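Local coordinates for translation initiation factor 6 (Methanocaldococcus jannaschii, PDB 1G61), which binds the 50S ribosomal subunit and prevents it from joining the 30S subunit to form the 70S initiation complex, at residues 60-64 and 105-111; 116-122 and 137-143. All blocks are in the same frame, centred on the assembly; numbering follows the deposited sequence.

Interaction 1: 60-64 and 105-111; sequences GSLSV and TALGNLI
Asn109 reaches Ser61 through its amide: ND2 donates to Ser61 OG over 3.0 Å, with the hydroxyl tilted 26° out of the amide plane. Both groups lean the same way on their own backbones, each anti to its carbonyl carbon (chi1 -74° for Ser61, -70° for Asn109), and they meet beside the junction where the end of helix 59-62 faces the start of helix 107-110. The carbonyl of Ser61 is turned to the first turn of helix 107-110, where its oxygen takes two weak bonds, from Gly108 N at 2.9 Å and from Asn109 N at 3.4 Å. Ser61 O thus stands over amides at the N-terminal end of this short helix, whose N-cap position is held by Ala106.

Gly108 lets the two backbones close in. Its CA makes a CA-H...O contact with Gly60 O at 3.2 Å, and a side chain at this position would run into Gly60 O and Ser63 O. On one flank, Leu62 lies alongside Thr105, its CD2 3.3 Å from Thr105 O. On the other, Val64 sets CG2 against Leu107 O and, at 3.8 Å, against Ile111 CB, the two branched side chains crossing nearly at right angles. The C-terminal turn of helix 59-62 thus packs on the N-terminal turn of helix 107-110 with a glycine at the close approach, and the side chains of the first strand residues beyond, Val64 and Ile111, continue the helix-to-helix packing.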
loop_
_atom_site.group_PDB
_atom_site.type_symbol
_atom_site.label_atom_id
_atom_site.label_comp_id
_atom_site.label_asym_id
_atom_site.label_seq_id
_atom_site.Cartn_x
_atom_site.Cartn_y
_atom_site.Cartn_z
ATOM N N GLY A 60 -0.528 -7.429 0.225
ATOM C CA GLY A 60 -0.545 -6.065 0.723
ATOM C C GLY A 60 -0.052 -5.954 2.156
ATOM O O GLY A 60 0.454 -4.917 2.585
ATOM N N SER A 61 -0.209 -7.054 2.936
ATOM C CA SER A 61 0.296 -7.078 4.286
ATOM C C SER A 61 1.785 -7.417 4.362
ATOM O O SER A 61 2.439 -7.018 5.329
ATOM C CB SER A 61 -0.480 -8.068 5.164
ATOM O OG SER A 61 -1.767 -7.502 5.468
ATOM N N LEU A 62 2.259 -8.150 3.358
ATOM C CA LEU A 62 3.625 -8.674 3.445
ATOM C C LEU A 62 4.656 -7.859 2.692
ATOM O O LEU A 62 5.852 -8.040 2.910
ATOM C CB LEU A 62 3.662 -10.104 2.878
ATOM C CG LEU A 62 2.942 -11.171 3.714
ATOM C CD1 LEU A 62 2.871 -12.454 2.882
ATOM C CD2 LEU A 62 3.731 -11.329 5.000
ATOM N N SER A 63 4.249 -6.969 1.799
ATOM C CA SER A 63 5.196 -6.293 0.909
ATOM C C SER A 63 4.825 -4.832 0.774
ATOM O O SER A 63 3.696 -4.447 1.093
ATOM C CB SER A 63 5.165 -7.033 -0.437
ATOM O OG SER A 63 6.011 -6.342 -1.336
ATOM N N VAL A 64 5.787 -4.040 0.279
ATOM C CA VAL A 64 5.708 -2.596 0.069
ATOM C C VAL A 64 6.402 -2.241 -1.216
ATOM O O VAL A 64 7.431 -2.867 -1.525
ATOM C CB VAL A 64 6.521 -1.952 1.228
ATOM C CG1 VAL A 64 6.765 -0.514 1.025
ATOM C CG2 VAL A 64 5.805 -2.207 2.549
ATOM N N THR A 105 7.176 -10.210 9.638
ATOM C CA THR A 105 7.180 -10.270 8.173
ATOM C C THR A 105 6.105 -9.403 7.519
ATOM O O THR A 105 6.054 -9.347 6.298
ATOM C CB THR A 105 6.997 -11.718 7.681
ATOM O OG1 THR A 105 5.770 -12.196 8.282
ATOM C CG2 THR A 105 8.152 -12.564 8.138
ATOM N N ALA A 106 5.270 -8.720 8.321
ATOM C CA ALA A 106 4.124 -7.957 7.762
ATOM C C ALA A 106 4.540 -6.568 7.302
ATOM O O ALA A 106 4.068 -5.542 7.815
ATOM C CB ALA A 106 2.990 -7.904 8.789
ATOM N N LEU A 107 5.479 -6.524 6.347
ATOM C CA LEU A 107 6.076 -5.253 5.956
ATOM C C LEU A 107 5.020 -4.234 5.498
ATOM O O LEU A 107 5.164 -3.034 5.805
ATOM C CB LEU A 107 7.083 -5.438 4.823
ATOM C CG LEU A 107 8.208 -6.438 5.098
ATOM C CD1 LEU A 107 9.137 -6.495 3.894
ATOM C CD2 LEU A 107 8.989 -6.084 6.386
ATOM N N GLY A 108 4.014 -4.705 4.774
ATOM C CA GLY A 108 2.972 -3.800 4.284
ATOM C C GLY A 108 2.132 -3.215 5.383
ATOM O O GLY A 108 1.565 -2.130 5.261
ATOM N N ASN A 109 2.004 -3.918 6.530
ATOM C CA ASN A 109 1.299 -3.384 7.687
ATOM C C ASN A 109 2.185 -2.368 8.430
ATOM O O ASN A 109 1.644 -1.498 9.120
ATOM C CB ASN A 109 0.940 -4.501 8.646
ATOM C CG ASN A 109 -0.123 -5.486 8.223
ATOM O OD1 ASN A 109 -0.353 -6.456 8.952
ATOM N ND2 ASN A 109 -0.740 -5.242 7.088
ATOM N N LEU A 110 3.494 -2.538 8.305
ATOM C CA LEU A 110 4.454 -1.778 9.137
ATOM C C LEU A 110 5.073 -0.562 8.454
ATOM O O LEU A 110 5.800 0.212 9.097
ATOM C CB LEU A 110 5.587 -2.719 9.560
ATOM C CG LEU A 110 5.171 -3.896 10.425
ATOM C CD1 LEU A 110 6.326 -4.880 10.495
ATOM C CD2 LEU A 110 4.794 -3.421 11.814
ATOM N N ILE A 111 4.833 -0.396 7.151
ATOM C CA ILE A 111 5.477 0.660 6.365
ATOM C C ILE A 111 4.423 1.331 5.490
ATOM O O ILE A 111 3.565 0.634 4.897
ATOM C CB ILE A 111 6.588 0.054 5.488
ATOM C CG1 ILE A 111 7.656 -0.623 6.364
ATOM C CG2 ILE A 111 7.190 1.106 4.550
ATOM C CD1 ILE A 111 8.670 -1.462 5.575
#

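Interaction 2: 116-122 and 137-143; sequences KGALISP and VEVEIGT
Ala118 and Ile120 alternate with Glu138, Glu140 and Gly142 in a ladder of four backbone hydrogen bonds. Ala118 N donates to Glu138 O, Glu140 N to Ala118 O, Ile120 N to Glu140 O, and Gly142 N to Ile120 O, all at 2.9 Å; this last donor sits 27° off the carbonyl plane. The ladder is extended by a water, which donates to Lys116 O and accepts from Glu138 N.

On the face carrying Ala118, Val139, Ile120 and Ile141, Ile120 packs against both Val139 and Ile141 of the other strand. Its CG1 occupies the crowded position between backbone N and carbonyl carbon (chi1 71°), from which it meets Ile141 CG1 at 3.8 Å, while CG2 meets Val139 CG1 at 3.8 Å with the two side chains nearly perpendicular. At the strand ends, Pro122 CG rests 3.8 Å from Ile141 CG2. Replacing Ile120 by alanine is likely to leave Val139 CG1 and Ile141 CG1 without the branches they pack on and to open a gap beneath helix 128-135. That helix joins the two parallel strands as a beta-alpha-beta unit and lies over this face, with Leu135 touching Ala118 and Ile131 touching Ile120.

The other face bears Leu119, whose CG is anti to the backbone N (chi1 -172°); CD1 comes 3.5 Å from Glu140 O and 3.7 Å from Gly142 N. Leu175 and Leu178 of helix 169-179 touch Leu119 on this face.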
loop_
_atom_site.group_PDB
_atom_site.type_symbol
_atom_site.label_atom_id
_atom_site.label_comp_id
_atom_site.label_asym_id
_atom_site.label_seq_id
_atom_site.Cartn_x
_atom_site.Cartn_y
_atom_site.Cartn_z
ATOM N N LYS A 116 7.865 9.934 -2.374
ATOM C CA LYS A 116 8.484 11.108 -1.779
ATOM C C LYS A 116 8.814 10.929 -0.307
ATOM O O LYS A 116 9.666 11.699 0.175
ATOM C CB LYS A 116 7.589 12.386 -1.959
ATOM C CG LYS A 116 7.423 12.712 -3.451
ATOM C CD LYS A 116 6.424 13.813 -3.727
ATOM C CE LYS A 116 4.997 13.310 -3.662
ATOM N NZ LYS A 116 4.028 14.421 -3.938
ATOM N N GLY A 117 8.223 9.957 0.410
ATOM C CA GLY A 117 8.508 9.804 1.863
ATOM C C GLY A 117 7.888 8.485 2.337
ATOM O O GLY A 117 6.979 7.939 1.697
ATOM N N ALA A 118 8.410 8.049 3.468
ATOM C CA ALA A 118 7.918 6.802 4.082
ATOM C C ALA A 118 7.926 6.926 5.585
ATOM O O ALA A 118 8.825 7.554 6.182
ATOM C CB ALA A 118 8.814 5.628 3.617
ATOM N N LEU A 119 6.913 6.286 6.188
ATOM C CA LEU A 119 6.800 6.163 7.634
ATOM C C LEU A 119 6.922 4.668 7.971
ATOM O O LEU A 119 6.331 3.817 7.304
ATOM C CB LEU A 119 5.453 6.699 8.117
ATOM C CG LEU A 119 5.262 6.810 9.624
ATOM C CD1 LEU A 119 6.163 7.904 10.224
ATOM C CD2 LEU A 119 3.795 7.117 9.946
ATOM N N ILE A 120 7.679 4.332 9.032
ATOM C CA ILE A 120 7.867 2.931 9.404
ATOM C C ILE A 120 7.619 2.788 10.895
ATOM O O ILE A 120 7.948 3.657 11.725
ATOM C CB ILE A 120 9.278 2.401 9.033
ATOM C CG1 ILE A 120 10.394 2.987 9.919
ATOM C CG2 ILE A 120 9.552 2.596 7.553
ATOM C CD1 ILE A 120 11.767 2.378 9.678
ATOM N N SER A 121 7.067 1.603 11.224
ATOM C CA SER A 121 6.880 1.246 12.630
ATOM C C SER A 121 8.189 1.311 13.389
ATOM O O SER A 121 9.246 0.901 12.873
ATOM C CB SER A 121 6.371 -0.210 12.696
ATOM O OG SER A 121 6.418 -0.658 14.042
ATOM N N PRO A 122 8.161 1.753 14.657
ATOM C CA PRO A 122 9.368 1.669 15.482
ATOM C C PRO A 122 9.910 0.247 15.547
ATOM O O PRO A 122 11.136 0.083 15.745
ATOM C CB PRO A 122 8.857 2.089 16.888
ATOM C CG PRO A 122 7.692 2.995 16.581
ATOM C CD PRO A 122 7.029 2.326 15.398
ATOM N N VAL A 137 13.660 7.316 -0.518
ATOM C CA VAL A 137 12.945 8.472 -0.011
ATOM C C VAL A 137 13.330 8.712 1.459
ATOM O O VAL A 137 13.907 7.841 2.107
ATOM C CB VAL A 137 11.423 8.321 -0.086
ATOM C CG1 VAL A 137 10.912 8.206 -1.528
ATOM C CG2 VAL A 137 10.969 7.099 0.717
ATOM N N GLU A 138 12.972 9.895 1.929
ATOM C CA GLU A 138 13.102 10.167 3.350
ATOM C C GLU A 138 12.290 9.159 4.132
ATOM O O GLU A 138 11.090 8.992 3.788
ATOM C CB GLU A 138 12.564 11.585 3.611
ATOM C CG GLU A 138 12.525 11.868 5.136
ATOM C CD GLU A 138 11.746 13.089 5.519
ATOM O OE1 GLU A 138 11.189 13.817 4.659
ATOM O OE2 GLU A 138 11.687 13.442 6.723
ATOM N N VAL A 139 12.857 8.563 5.168
ATOM C CA VAL A 139 12.137 7.623 6.054
ATOM C C VAL A 139 12.113 8.173 7.458
ATOM O O VAL A 139 13.146 8.634 7.959
ATOM C CB VAL A 139 12.838 6.240 6.050
ATOM C CG1 VAL A 139 12.192 5.306 7.071
ATOM C CG2 VAL A 139 12.759 5.639 4.635
ATOM N N GLU A 140 10.941 8.190 8.090
ATOM C CA GLU A 140 10.837 8.538 9.503
ATOM C C GLU A 140 10.152 7.395 10.250
ATOM O O GLU A 140 9.370 6.622 9.658
ATOM C CB GLU A 140 9.991 9.817 9.697
ATOM C CG GLU A 140 10.595 11.018 8.984
ATOM C CD GLU A 140 11.988 11.364 9.450
ATOM O OE1 GLU A 140 12.402 10.976 10.574
ATOM O OE2 GLU A 140 12.729 12.062 8.713
ATOM N N ILE A 141 10.426 7.283 11.542
ATOM C CA ILE A 141 9.825 6.257 12.387
ATOM C C ILE A 141 8.640 6.871 13.093
ATOM O O ILE A 141 8.731 8.020 13.596
ATOM C CB ILE A 141 10.891 5.752 13.386
ATOM C CG1 ILE A 141 12.018 4.971 12.682
ATOM C CG2 ILE A 141 10.213 4.986 14.495
ATOM C CD1 ILE A 141 13.310 4.834 13.476
ATOM N N GLY A 142 7.523 6.139 13.200
ATOM C CA GLY A 142 6.437 6.705 14.023
ATOM C C GLY A 142 5.221 5.818 13.948
ATOM O O GLY A 142 5.303 4.648 13.488
ATOM N N THR A 143 4.103 6.369 14.402
ATOM C CA THR A 143 2.826 5.660 14.528
ATOM C C THR A 143 1.737 6.432 13.791
ATOM O O THR A 143 2.008 7.539 13.326
ATOM C CB THR A 143 2.448 5.504 16.011
ATOM O OG1 THR A 143 2.509 6.799 16.634
ATOM C CG2 THR A 143 3.491 4.664 16.749
HETATM O O HOH W 1 12.401 12.042 0.045
#

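How the interactions relate
Running from the N terminus, the chain passes helix 59-62 and then some forty residues, including strand 69-73, helix 78-90 and strand 96-100, before interaction 1 closes that loop at helix 107-110. Interaction 2 opens only afterwards and spans the much shorter loop through helix 128-135, so the two follow in series, neither nesting nor crossing. Strand 111-113 connects them: it leaves helix 107-110 and pairs antiparallel with 117-120, the central strand of three, whose other side pairs parallel with 138-141. The two contacts touch directly, with Leu110 O probably accepting a hydrogen bond from Ser121 N and Ile111 CG1 packing on Ile120 CG2 at 3.9 Å.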